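Long-range contacts in Lmo2470 protein (PDB 5HL3), which is a calcium-binding, leucine-rich-repeat internalin of Listeria monocytogenes that interacts with afadin and facilitates crossing of the basement membrane: residues M125-S131 against L148-S154; V74-M80 against L98-A104; D6-L10 against E67-F71; I58-Q64 against K85-P90. One frame throughout, in Å; residues are numbered along the deposited sequence. Where two conformers were deposited one is given.

Overall arrangement
All four contacts lie in the N-terminal half of the chain, and contacts 1 and 2 share the ten-stranded parallel sheet of the leucine-rich-repeat solenoid. Their centres are about 10 Å apart, and strands 100-103 and 127-129 are neighbours in the sheet, which joins the two contacts directly. Contact 4, its centre about 14 Å from that of contact 2, brings helix 60-63 against the loop 85-90; Phe89 and Leu86 pack on the buried side of strands 76-79 and 100-103. Contact 3 ties the first modelled residues to the loop after helix 60-63. The segments of contacts 3 and 4 alternate along the chain, as do those of contacts 4 and 2; contact 1 comes last, consistent with an end cap continuing into stacked repeats.

Contact 1. Residues M125-S131 against L148-S154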
# COMPACT_ATOMS: atom_id res chain seq x y z
N MSE A 125 5.20 -4.75 -21.55
CA MSE A 125 4.40 -4.78 -20.30
C MSE A 125 4.11 -3.38 -19.79
O MSE A 125 5.01 -2.56 -19.66
CB MSE A 125 5.13 -5.55 -19.21
CG MSE A 125 4.20 -5.90 -18.03
SE MSE A 125 2.99 -7.38 -18.39
CE MSE A 125 4.26 -8.83 -18.01
N ASP A 126 2.83 -3.16 -19.47
CA ASP A 126 2.33 -1.87 -18.95
C ASP A 126 1.92 -1.96 -17.47
O ASP A 126 2.20 -1.04 -16.70
CB ASP A 126 1.15 -1.42 -19.83
CG ASP A 126 0.53 -0.14 -19.37
OD1 ASP A 126 -0.34 -0.20 -18.47
OD2 ASP A 126 0.88 0.93 -19.92
N THR A 127 1.24 -3.04 -17.09
CA THR A 127 0.68 -3.18 -15.75
C THR A 127 0.85 -4.59 -15.24
O THR A 127 0.52 -5.55 -15.95
CB THR A 127 -0.82 -2.82 -15.72
OG1 THR A 127 -1.00 -1.44 -16.11
CG2 THR A 127 -1.44 -3.02 -14.35
N ILE A 128 1.32 -4.71 -14.00
CA ILE A 128 1.43 -5.98 -13.28
C ILE A 128 0.67 -5.86 -11.96
O ILE A 128 0.86 -4.91 -11.23
CB ILE A 128 2.88 -6.38 -13.01
CG1 ILE A 128 3.65 -6.60 -14.34
CG2 ILE A 128 2.91 -7.62 -12.11
CD1 ILE A 128 5.11 -6.87 -14.12
N THR A 129 -0.21 -6.82 -11.69
CA THR A 129 -0.99 -6.89 -10.44
C THR A 129 -0.83 -8.26 -9.80
O THR A 129 -1.13 -9.27 -10.43
CB THR A 129 -2.49 -6.68 -10.68
OG1 THR A 129 -2.71 -5.43 -11.33
CG2 THR A 129 -3.29 -6.69 -9.38
N MSE A 130 -0.36 -8.27 -8.55
CA MSE A 130 -0.17 -9.54 -7.81
C MSE A 130 -0.65 -9.42 -6.39
O MSE A 130 -0.43 -10.33 -5.58
CB MSE A 130 1.30 -9.88 -7.80
CG MSE A 130 1.86 -10.16 -9.21
SE MSE A 130 3.80 -10.39 -9.23
CE MSE A 130 3.76 -12.16 -8.72
N SER A 131 -1.36 -8.34 -6.08
CA SER A 131 -1.83 -8.06 -4.72
C SER A 131 -2.55 -9.23 -4.04
O SER A 131 -3.38 -9.91 -4.63
CB SER A 131 -2.76 -6.88 -4.74
OG SER A 131 -2.11 -5.75 -5.29
N LEU A 148 6.88 -0.11 -18.39
CA LEU A 148 6.03 -0.36 -17.23
C LEU A 148 5.47 0.94 -16.64
O LEU A 148 6.22 1.88 -16.41
CB LEU A 148 6.80 -1.14 -16.15
CG LEU A 148 5.95 -1.81 -15.07
CD1 LEU A 148 5.18 -2.97 -15.65
CD2 LEU A 148 6.84 -2.29 -13.94
N LYS A 149 4.16 0.99 -16.42
CA LYS A 149 3.47 2.17 -15.90
C LYS A 149 2.74 1.99 -14.58
O LYS A 149 2.58 2.96 -13.82
CB LYS A 149 2.49 2.72 -16.95
CG LYS A 149 3.23 3.42 -18.08
CD LYS A 149 2.29 4.01 -19.12
CE LYS A 149 3.07 4.66 -20.22
NZ LYS A 149 2.21 5.27 -21.27
N GLN A 150 2.31 0.76 -14.28
CA GLN A 150 1.56 0.51 -13.05
C GLN A 150 2.00 -0.77 -12.41
O GLN A 150 2.11 -1.81 -13.08
CB GLN A 150 0.06 0.46 -13.30
CG GLN A 150 -0.50 1.63 -14.08
CD GLN A 150 -2.01 1.55 -14.18
OE1 GLN A 150 -2.57 0.59 -14.71
NE2 GLN A 150 -2.69 2.55 -13.66
N LEU A 151 2.20 -0.72 -11.09
CA LEU A 151 2.64 -1.88 -10.34
C LEU A 151 1.80 -1.99 -9.06
O LEU A 151 1.90 -1.12 -8.18
CB LEU A 151 4.14 -1.74 -10.06
CG LEU A 151 4.85 -2.90 -9.41
CD1 LEU A 151 4.66 -4.19 -10.19
CD2 LEU A 151 6.33 -2.55 -9.27
N TYR A 152 0.95 -3.02 -8.99
CA TYR A 152 0.04 -3.25 -7.87
C TYR A 152 0.56 -4.44 -7.08
O TYR A 152 0.45 -5.60 -7.53
CB TYR A 152 -1.37 -3.48 -8.38
CG TYR A 152 -1.96 -2.27 -9.07
CD1 TYR A 152 -2.50 -1.22 -8.34
CD2 TYR A 152 -1.98 -2.17 -10.48
CE1 TYR A 152 -3.03 -0.12 -8.99
CE2 TYR A 152 -2.52 -1.07 -11.10
CZ TYR A 152 -3.03 -0.05 -10.36
OH TYR A 152 -3.56 1.07 -11.03
N MSE A 153 1.10 -4.16 -5.88
CA MSE A 153 1.78 -5.16 -5.06
C MSE A 153 1.36 -4.99 -3.61
O MSE A 153 2.20 -4.97 -2.71
CB MSE A 153 3.29 -5.00 -5.21
CG MSE A 153 3.78 -5.03 -6.67
SE MSE A 153 3.71 -6.81 -7.50
CE MSE A 153 5.36 -7.46 -6.68
N SER A 154 0.07 -4.87 -3.37
CA SER A 154 -0.48 -4.67 -2.02
C SER A 154 -0.62 -6.01 -1.30
O SER A 154 -0.98 -7.01 -1.94
CB SER A 154 -1.84 -4.00 -2.13
OG SER A 154 -2.43 -3.86 -0.86
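With chi1 at -61°, Thr127 sets CG2 anti to its backbone N, and Tyr152, turned much alike at its first torsion (-65°), brings its ring edge to that methyl, CE2 lying 3.9 Å from CG2 with the methyl in the ring plane. Thr129 OG1 comes obliquely to 3.4 Å from Tyr152 CD2. Thr127 OG1 also has Gln150 OE1 nearby, but Asp126 OD1 competes for its one proton and Gln150 was modelled in two conformers, so that bond stays undecided.

Underneath run two parallel strands, 127-129 and 150-152, whose axes are 4.9 Å apart and inclined by 1°. They belong to the parallel sheet of the leucine-rich-repeat solenoid: Thr127, Thr129, Gln150 and Tyr152 share one face, Ile128 and Leu151 the buried other, and Met125, Ile128 and Met130 lie beside Leu148, Leu151 and Met153 in the spacing of the repeat consensus. The bonding confirms the register: Tyr152 N reaches Ile128 O at 2.9 Å with an almost straight N-H (178°), and Ile128 N and Met130 N donate to Gln150 O and Tyr152 O. Asp126 O takes two donors, Lys149 N and Gln150 N, where the strand pair begins. On the buried face the Ile128 and Leu148 side chains cross at about a right angle, CG1 and CD1 being 4.2 Å apart. The selenomethionines Met130 and Met153 run side by side; Asn133 and Asn180 bind their respective carbonyls. At the far end Ser131 OG accepts from Ser154 N at 3.0 Å, while Ser154 OG bonds Ser178 OG.

Contact 2. Residues V74-M80 against L98-A104; sequences VTDVSIM and LKTLFFA
Ile79 lays its CD1 over one face of the Phe103 ring, 3.7 Å from the centroid and 25° off the ring normal, a CH-pi contact in the buried layer of the leucine-rich-repeat sheet. Beside it Val77 divides its branches: the Val77 and Leu98 side chains cross at about a right angle, CG2 3.8 Å from CD1, and Val77 CG1 lies alongside Leu101 CD1 at 3.9 Å. On the other face, Met80, a selenomethionine bent at chi2 and chi3, brings SE obliquely to 3.8 Å from Phe102 CE1, a Met-aromatic contact. Nearer the start of the strands on this face, Asp76 OD1 and Thr100 OG1 approach each other, but both residues have two conformers and the bond is too short to carry weight.

The parallel backbones set these pairs in register. Val77 N and Ile79 N donate to Thr100 O and Phe102 O, and Phe102 N returns a bond to Val77 O. Thr75 O is gripped twice, by Lys99 N at 2.8 Å and by Thr100 N at 3.0 Å.

Farther out, Phe89 packs on Ile79, while Phe82 meets the Phe103 ring edge-to-face. Lys99 NZ makes its salt bridge with Glu124. Just ahead of Asp105 and Pro106, which bind calcium, the last backbone bond of the pair runs from Ala104 N to Ile79 O, 2.9 Å long with an N-H angle of 165°.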
# COMPACT_ATOMS: atom_id res chain seq x y z
N VAL A 74 -2.24 -11.72 -28.32
CA VAL A 74 -2.59 -11.67 -26.89
C VAL A 74 -1.88 -10.51 -26.20
O VAL A 74 -0.65 -10.36 -26.27
CB VAL A 74 -2.25 -13.00 -26.20
CG1 VAL A 74 -2.25 -12.88 -24.68
CG2 VAL A 74 -3.25 -14.08 -26.63
N THR A 75 -2.67 -9.66 -25.55
CA THR A 75 -2.12 -8.54 -24.77
C THR A 75 -2.39 -8.63 -23.27
O THR A 75 -1.85 -7.85 -22.52
CB THR A 75 -2.68 -7.20 -25.27
OG1 THR A 75 -4.11 -7.18 -25.10
CG2 THR A 75 -2.32 -6.96 -26.73
N ASP A 76 -3.24 -9.56 -22.84
CA ASP A 76 -3.60 -9.71 -21.42
C ASP A 76 -3.54 -11.15 -20.98
O ASP A 76 -3.97 -12.06 -21.72
CB ASP A 76 -5.03 -9.23 -21.14
CG ASP A 76 -5.42 -9.43 -19.64
OD1 ASP A 76 -4.90 -8.69 -18.80
OD2 ASP A 76 -6.14 -10.39 -19.29
N VAL A 77 -3.02 -11.36 -19.78
CA VAL A 77 -3.04 -12.67 -19.12
C VAL A 77 -3.66 -12.44 -17.75
O VAL A 77 -3.17 -11.61 -16.99
CB VAL A 77 -1.66 -13.34 -19.01
CG1 VAL A 77 -1.70 -14.53 -18.05
CG2 VAL A 77 -1.20 -13.82 -20.38
N SER A 78 -4.74 -13.14 -17.46
CA SER A 78 -5.41 -13.04 -16.17
C SER A 78 -5.51 -14.42 -15.56
O SER A 78 -6.04 -15.34 -16.16
CB SER A 78 -6.77 -12.38 -16.33
OG SER A 78 -6.64 -11.02 -16.69
N ILE A 79 -4.98 -14.56 -14.36
CA ILE A 79 -5.00 -15.82 -13.60
C ILE A 79 -5.99 -15.59 -12.46
O ILE A 79 -5.64 -15.00 -11.42
CB ILE A 79 -3.59 -16.23 -13.16
CG1 ILE A 79 -2.71 -16.39 -14.41
CG2 ILE A 79 -3.64 -17.55 -12.39
CD1 ILE A 79 -1.27 -16.22 -14.24
N MSE A 80 -7.22 -16.03 -12.66
CA MSE A 80 -8.31 -15.75 -11.74
C MSE A 80 -8.40 -16.69 -10.58
O MSE A 80 -8.92 -16.32 -9.55
CB MSE A 80 -9.63 -15.79 -12.50
CG MSE A 80 -9.66 -14.74 -13.62
SE MSE A 80 -9.54 -12.88 -12.97
CE MSE A 80 -11.31 -12.89 -12.15
N LEU A 98 2.42 -9.03 -24.86
CA LEU A 98 1.81 -8.96 -23.54
C LEU A 98 1.96 -7.57 -22.91
O LEU A 98 3.07 -7.01 -22.87
CB LEU A 98 2.45 -10.01 -22.63
CG LEU A 98 1.76 -10.20 -21.27
CD1 LEU A 98 0.27 -10.50 -21.37
CD2 LEU A 98 2.47 -11.28 -20.48
N LYS A 99 0.84 -7.03 -22.48
CA LYS A 99 0.78 -5.68 -21.84
C LYS A 99 0.33 -5.72 -20.41
O LYS A 99 0.75 -4.88 -19.61
CB LYS A 99 -0.17 -4.79 -22.64
CG LYS A 99 0.39 -4.45 -23.99
CD LYS A 99 -0.53 -3.71 -24.89
CE LYS A 99 0.20 -3.44 -26.21
NZ LYS A 99 1.00 -4.60 -26.81
N THR A 100 -0.51 -6.67 -20.05
CA THR A 100 -1.00 -6.72 -18.68
C THR A 100 -0.97 -8.14 -18.15
O THR A 100 -1.38 -9.09 -18.82
CB THR A 100 -2.43 -6.16 -18.55
OG1 THR A 100 -3.31 -6.91 -19.39
CG2 THR A 100 -2.46 -4.69 -18.95
N LEU A 101 -0.48 -8.28 -16.93
CA LEU A 101 -0.38 -9.56 -16.21
C LEU A 101 -1.11 -9.38 -14.90
O LEU A 101 -0.75 -8.48 -14.12
CB LEU A 101 1.07 -9.94 -16.01
CG LEU A 101 1.31 -11.20 -15.17
CD1 LEU A 101 0.68 -12.44 -15.81
CD2 LEU A 101 2.80 -11.35 -14.99
N PHE A 102 -2.11 -10.20 -14.67
CA PHE A 102 -2.96 -10.10 -13.47
C PHE A 102 -3.10 -11.44 -12.78
O PHE A 102 -3.53 -12.41 -13.40
CB PHE A 102 -4.35 -9.58 -13.88
CG PHE A 102 -5.34 -9.45 -12.75
CD1 PHE A 102 -6.16 -10.50 -12.41
CD2 PHE A 102 -5.47 -8.25 -12.04
CE1 PHE A 102 -7.08 -10.39 -11.38
CE2 PHE A 102 -6.39 -8.15 -11.01
CZ PHE A 102 -7.17 -9.23 -10.67
N PHE A 103 -2.76 -11.48 -11.49
CA PHE A 103 -3.06 -12.61 -10.62
C PHE A 103 -4.13 -12.09 -9.67
O PHE A 103 -3.94 -11.02 -9.06
CB PHE A 103 -1.87 -13.06 -9.77
CG PHE A 103 -0.89 -13.97 -10.47
CD1 PHE A 103 -1.01 -15.34 -10.39
CD2 PHE A 103 0.21 -13.44 -11.13
CE1 PHE A 103 -0.10 -16.19 -11.01
CE2 PHE A 103 1.13 -14.30 -11.73
CZ PHE A 103 0.97 -15.66 -11.66
N ALA A 104 -5.21 -12.84 -9.49
CA ALA A 104 -6.24 -12.48 -8.55
C ALA A 104 -5.74 -12.52 -7.12
O ALA A 104 -4.75 -13.18 -6.81
CB ALA A 104 -7.46 -13.39 -8.70
O HOH W 1 -3.98 -5.66 -22.17

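Contact 3. Residues D6-L10 against E67-F71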
# COMPACT_ATOMS: atom_id res chain seq x y z
N ASP A 6 10.16 -25.13 -29.97
CA ASP A 6 9.10 -25.71 -29.09
C ASP A 6 7.68 -25.67 -29.69
O ASP A 6 6.79 -26.27 -29.12
CB ASP A 6 9.09 -24.97 -27.71
CG ASP A 6 10.26 -25.34 -26.83
OD1 ASP A 6 10.49 -26.55 -26.63
OD2 ASP A 6 10.92 -24.41 -26.28
N LEU A 7 7.47 -24.99 -30.82
CA LEU A 7 6.10 -24.85 -31.35
C LEU A 7 5.54 -26.16 -31.87
O LEU A 7 6.15 -26.83 -32.72
CB LEU A 7 6.02 -23.78 -32.44
CG LEU A 7 6.39 -22.36 -32.02
CD1 LEU A 7 6.49 -21.46 -33.23
CD2 LEU A 7 5.42 -21.77 -31.00
N TYR A 8 4.36 -26.51 -31.39
CA TYR A 8 3.71 -27.75 -31.79
C TYR A 8 3.12 -27.58 -33.21
O TYR A 8 2.53 -26.55 -33.50
CB TYR A 8 2.62 -28.14 -30.78
CG TYR A 8 2.20 -29.57 -30.92
CD1 TYR A 8 2.93 -30.60 -30.32
CD2 TYR A 8 1.10 -29.91 -31.67
CE1 TYR A 8 2.56 -31.93 -30.49
CE2 TYR A 8 0.71 -31.21 -31.82
CZ TYR A 8 1.45 -32.23 -31.24
OH TYR A 8 1.06 -33.53 -31.41
N PRO A 9 3.24 -28.62 -34.08
CA PRO A 9 2.70 -28.52 -35.44
C PRO A 9 1.19 -28.43 -35.47
O PRO A 9 0.51 -29.19 -34.78
CB PRO A 9 3.17 -29.82 -36.10
CG PRO A 9 3.28 -30.80 -34.97
CD PRO A 9 3.83 -29.96 -33.83
N LEU A 10 0.66 -27.49 -36.26
CA LEU A 10 -0.79 -27.31 -36.38
C LEU A 10 -1.24 -27.64 -37.81
O LEU A 10 -0.43 -27.52 -38.72
CB LEU A 10 -1.14 -25.86 -36.07
CG LEU A 10 -0.79 -25.37 -34.66
CD1 LEU A 10 -1.14 -23.89 -34.47
CD2 LEU A 10 -1.50 -26.22 -33.61
N GLU A 67 4.45 -22.16 -24.21
CA GLU A 67 5.49 -21.87 -25.22
C GLU A 67 5.36 -22.76 -26.47
O GLU A 67 6.07 -22.55 -27.45
CB GLU A 67 6.88 -21.98 -24.63
CG GLU A 67 7.30 -23.41 -24.31
CD GLU A 67 8.48 -23.51 -23.38
OE1 GLU A 67 9.16 -22.48 -23.09
OE2 GLU A 67 8.77 -24.62 -22.91
N ARG A 68 4.44 -23.72 -26.44
CA ARG A 68 4.20 -24.60 -27.59
C ARG A 68 3.26 -23.98 -28.60
O ARG A 68 3.03 -24.58 -29.64
CB ARG A 68 3.63 -25.93 -27.11
CG ARG A 68 4.62 -26.71 -26.23
CD ARG A 68 3.92 -27.75 -25.37
NE ARG A 68 3.28 -28.81 -26.15
CZ ARG A 68 3.80 -30.01 -26.39
NH1 ARG A 68 5.02 -30.32 -26.00
NH2 ARG A 68 3.09 -30.90 -27.07
N ALA A 69 2.73 -22.80 -28.33
CA ALA A 69 1.82 -22.12 -29.26
C ALA A 69 2.18 -20.65 -29.36
O ALA A 69 2.57 -20.03 -28.37
CB ALA A 69 0.37 -22.25 -28.78
N MSE A 70 2.07 -20.09 -30.56
CA MSE A 70 2.34 -18.67 -30.79
C MSE A 70 1.10 -17.85 -30.62
O MSE A 70 0.12 -18.07 -31.33
CB MSE A 70 2.92 -18.49 -32.20
CG MSE A 70 3.29 -17.03 -32.50
SE MSE A 70 4.61 -16.23 -31.29
CE MSE A 70 6.07 -17.38 -31.81
N PHE A 71 1.14 -16.89 -29.69
CA PHE A 71 0.04 -15.97 -29.40
C PHE A 71 0.41 -14.58 -29.94
O PHE A 71 0.95 -13.73 -29.22
CB PHE A 71 -0.23 -15.93 -27.90
CG PHE A 71 -0.63 -17.26 -27.32
CD1 PHE A 71 -1.92 -17.72 -27.43
CD2 PHE A 71 0.31 -18.07 -26.68
CE1 PHE A 71 -2.29 -18.94 -26.90
CE2 PHE A 71 -0.06 -19.29 -26.14
CZ PHE A 71 -1.37 -19.73 -26.27
O HOH W 2 1.38 -24.52 -31.97
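Asp6, the first modelled residue, sets its carboxylate over that of Glu67, the two planes stacked 10° from parallel and OD2 4.0 Å from Glu67 OE2. Asp6 O receives a CA-H contact from Arg68 CA at 3.4 Å. Leu7 touches through CD2, 3.7 Å from Glu67 O and 4.3 Å from Met70 CB. Tyr8 makes the direct hydrogen bond, its N donating to Arg68 O at 2.9 Å and 173°. A water donates to both Tyr8 O and Arg68 O, bridging the segments.

Chi1 of -164° swings the Tyr8 ring away from its own N and alongside the guanidinium, where CD1 lies an oblique 3.3 Å from Arg68 NH2. What positions that guanidinium is helix 14-17, through Val17 O on NE and Asp16 O on NH2. The contact thus pins the start of the internalin N-terminal region to the loop leading into strand 76-79. Two acidic groups this close at the surface would probably repel each other, which may raise the proton affinity of one; Gln64 NE2 donates to Glu67 OE1 and would probably stabilise that carboxylate as charged, so any such shift is more likely on Asp6.

Contact 4. Residues I58-Q64 against K85-P90; sequences ITNDSMQ and KLTEFP
A capping box starts helix 60-63, which follows the outermost strand of the repeat sheet, and the next loop, 85-90, docks against this helix start. Asn60 N donates to Lys85 O at 3.1 Å. The capping bonds, from Thr59 N to Ser62 OG at 2.9 Å and from Ser62 N to Thr59 OG1 at 3.1 Å, hold the turn that carries Asn60. With CG beside the backbone N (chi1 -69°), the Asn60 amide is carried toward the loop, where its side chain crosses that of Thr87 at about a right angle.

The amide uses both ends. OD1 accepts from Thr87 N at 2.8 Å, with a weak second bond from Glu88 N, while ND2 donates to Thr87 OG1 at 3.0 Å and 162°, with the hydroxyl 10° out of the amide plane. These bonds fix the rotation of the amide and distinguish its oxygen from its nitrogen. One water links Ile58 O to Lys85 N, and another donates to both Asn60 O and Glu88 O.

Beneath, Met63, a selenomethionine, lays CG against Pro90 CD at 3.6 Å, and its CE reaches Leu86 CD2 at 3.8 Å. Its SE lies oblique to the Phe89 ring, a Met-aromatic contact; Phe89 in turn packs on Val77 and Leu101 of the sheet. Helix 60-63 lies between strands 50-53 and 76-79 in the chain. A capping-box helix start whose asparagine binds the next loop, beside the first strands of the repeat sheet, is consistent with the N-terminal cap of an internalin leucine-rich-repeat domain.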
# COMPACT_ATOMS: atom_id res chain seq x y z
N ILE A 58 -3.18 -26.43 -12.57
CA ILE A 58 -2.07 -25.95 -13.38
C ILE A 58 -0.88 -25.64 -12.46
O ILE A 58 -1.08 -25.04 -11.40
CB ILE A 58 -2.49 -24.71 -14.21
CG1 ILE A 58 -3.57 -25.11 -15.23
CG2 ILE A 58 -1.27 -24.11 -14.92
CD1 ILE A 58 -4.22 -23.95 -15.93
N THR A 59 0.33 -26.04 -12.85
CA THR A 59 1.54 -25.80 -12.06
C THR A 59 2.50 -24.95 -12.85
O THR A 59 2.23 -24.61 -14.01
CB THR A 59 2.26 -27.15 -11.79
OG1 THR A 59 2.77 -27.67 -13.03
CG2 THR A 59 1.30 -28.16 -11.16
N ASN A 60 3.62 -24.58 -12.25
CA ASN A 60 4.64 -23.85 -13.01
C ASN A 60 5.04 -24.59 -14.27
O ASN A 60 5.19 -24.00 -15.34
CB ASN A 60 5.89 -23.61 -12.20
CG ASN A 60 5.69 -22.64 -11.06
OD1 ASN A 60 4.65 -22.00 -10.97
ND2 ASN A 60 6.69 -22.49 -10.23
N ASP A 61 5.21 -25.90 -14.14
CA ASP A 61 5.60 -26.73 -15.29
C ASP A 61 4.55 -26.79 -16.37
O ASP A 61 4.88 -26.68 -17.58
CB ASP A 61 5.96 -28.14 -14.83
CG ASP A 61 7.30 -28.20 -14.13
OD1 ASP A 61 8.08 -27.21 -14.23
OD2 ASP A 61 7.59 -29.25 -13.50
N SER A 62 3.29 -26.99 -16.00
CA SER A 62 2.28 -27.02 -17.06
C SER A 62 2.01 -25.64 -17.67
O SER A 62 1.72 -25.57 -18.87
CB SER A 62 1.02 -27.77 -16.62
OG SER A 62 0.53 -27.38 -15.36
N MSE A 63 2.13 -24.55 -16.92
CA MSE A 63 1.95 -23.23 -17.52
C MSE A 63 3.01 -22.98 -18.58
O MSE A 63 2.76 -22.29 -19.56
CB MSE A 63 1.96 -22.15 -16.43
CG MSE A 63 1.43 -20.80 -16.94
SE MSE A 63 -0.50 -20.80 -17.38
CE MSE A 63 -1.18 -20.23 -15.64
N GLN A 64 4.21 -23.53 -18.39
CA GLN A 64 5.30 -23.40 -19.36
C GLN A 64 4.92 -23.97 -20.74
O GLN A 64 5.51 -23.56 -21.75
CB GLN A 64 6.52 -24.15 -18.84
CG GLN A 64 7.78 -23.94 -19.63
CD GLN A 64 8.53 -22.72 -19.18
OE1 GLN A 64 8.58 -22.41 -17.95
NE2 GLN A 64 9.19 -22.07 -20.12
N LYS A 85 0.72 -24.95 -6.42
CA LYS A 85 1.86 -25.34 -7.26
C LYS A 85 2.10 -24.42 -8.45
O LYS A 85 3.02 -24.64 -9.23
CB LYS A 85 1.73 -26.81 -7.69
CG LYS A 85 1.70 -27.75 -6.51
CD LYS A 85 1.63 -29.19 -6.95
CE LYS A 85 1.44 -30.13 -5.77
NZ LYS A 85 0.90 -31.45 -6.20
N LEU A 86 1.24 -23.41 -8.61
CA LEU A 86 1.53 -22.30 -9.54
C LEU A 86 2.06 -21.15 -8.71
O LEU A 86 1.29 -20.48 -8.02
CB LEU A 86 0.29 -21.84 -10.31
CG LEU A 86 0.60 -20.76 -11.37
CD1 LEU A 86 1.43 -21.33 -12.53
CD2 LEU A 86 -0.68 -20.11 -11.89
N THR A 87 3.37 -20.90 -8.78
CA THR A 87 3.97 -19.81 -8.03
C THR A 87 4.61 -18.75 -8.93
O THR A 87 5.16 -17.79 -8.43
CB THR A 87 5.01 -20.31 -7.01
OG1 THR A 87 6.10 -20.95 -7.70
CG2 THR A 87 4.41 -21.32 -6.03
N GLU A 88 4.53 -18.92 -10.24
CA GLU A 88 5.14 -17.98 -11.16
C GLU A 88 4.54 -18.09 -12.54
O GLU A 88 4.32 -19.23 -13.03
CB GLU A 88 6.63 -18.27 -11.22
CG GLU A 88 7.44 -17.44 -12.17
CD GLU A 88 8.89 -17.73 -11.99
OE1 GLU A 88 9.42 -18.48 -12.83
OE2 GLU A 88 9.44 -17.31 -10.96
N PHE A 89 4.23 -16.96 -13.18
CA PHE A 89 3.88 -17.00 -14.60
C PHE A 89 5.20 -16.98 -15.36
O PHE A 89 6.02 -16.12 -15.12
CB PHE A 89 2.97 -15.83 -15.02
CG PHE A 89 2.47 -15.98 -16.41
CD1 PHE A 89 1.47 -16.89 -16.70
CD2 PHE A 89 3.05 -15.29 -17.45
CE1 PHE A 89 1.04 -17.09 -18.01
CE2 PHE A 89 2.63 -15.49 -18.75
CZ PHE A 89 1.63 -16.39 -19.02
N PRO A 90 5.43 -17.95 -16.24
CA PRO A 90 6.75 -18.06 -16.86
C PRO A 90 7.08 -16.95 -17.87
O PRO A 90 6.18 -16.32 -18.41
CB PRO A 90 6.70 -19.42 -17.54
CG PRO A 90 5.27 -19.53 -17.95
CD PRO A 90 4.50 -18.96 -16.77
O HOH W 3 -1.34 -25.65 -8.57
O HOH W 4 6.08 -21.00 -14.49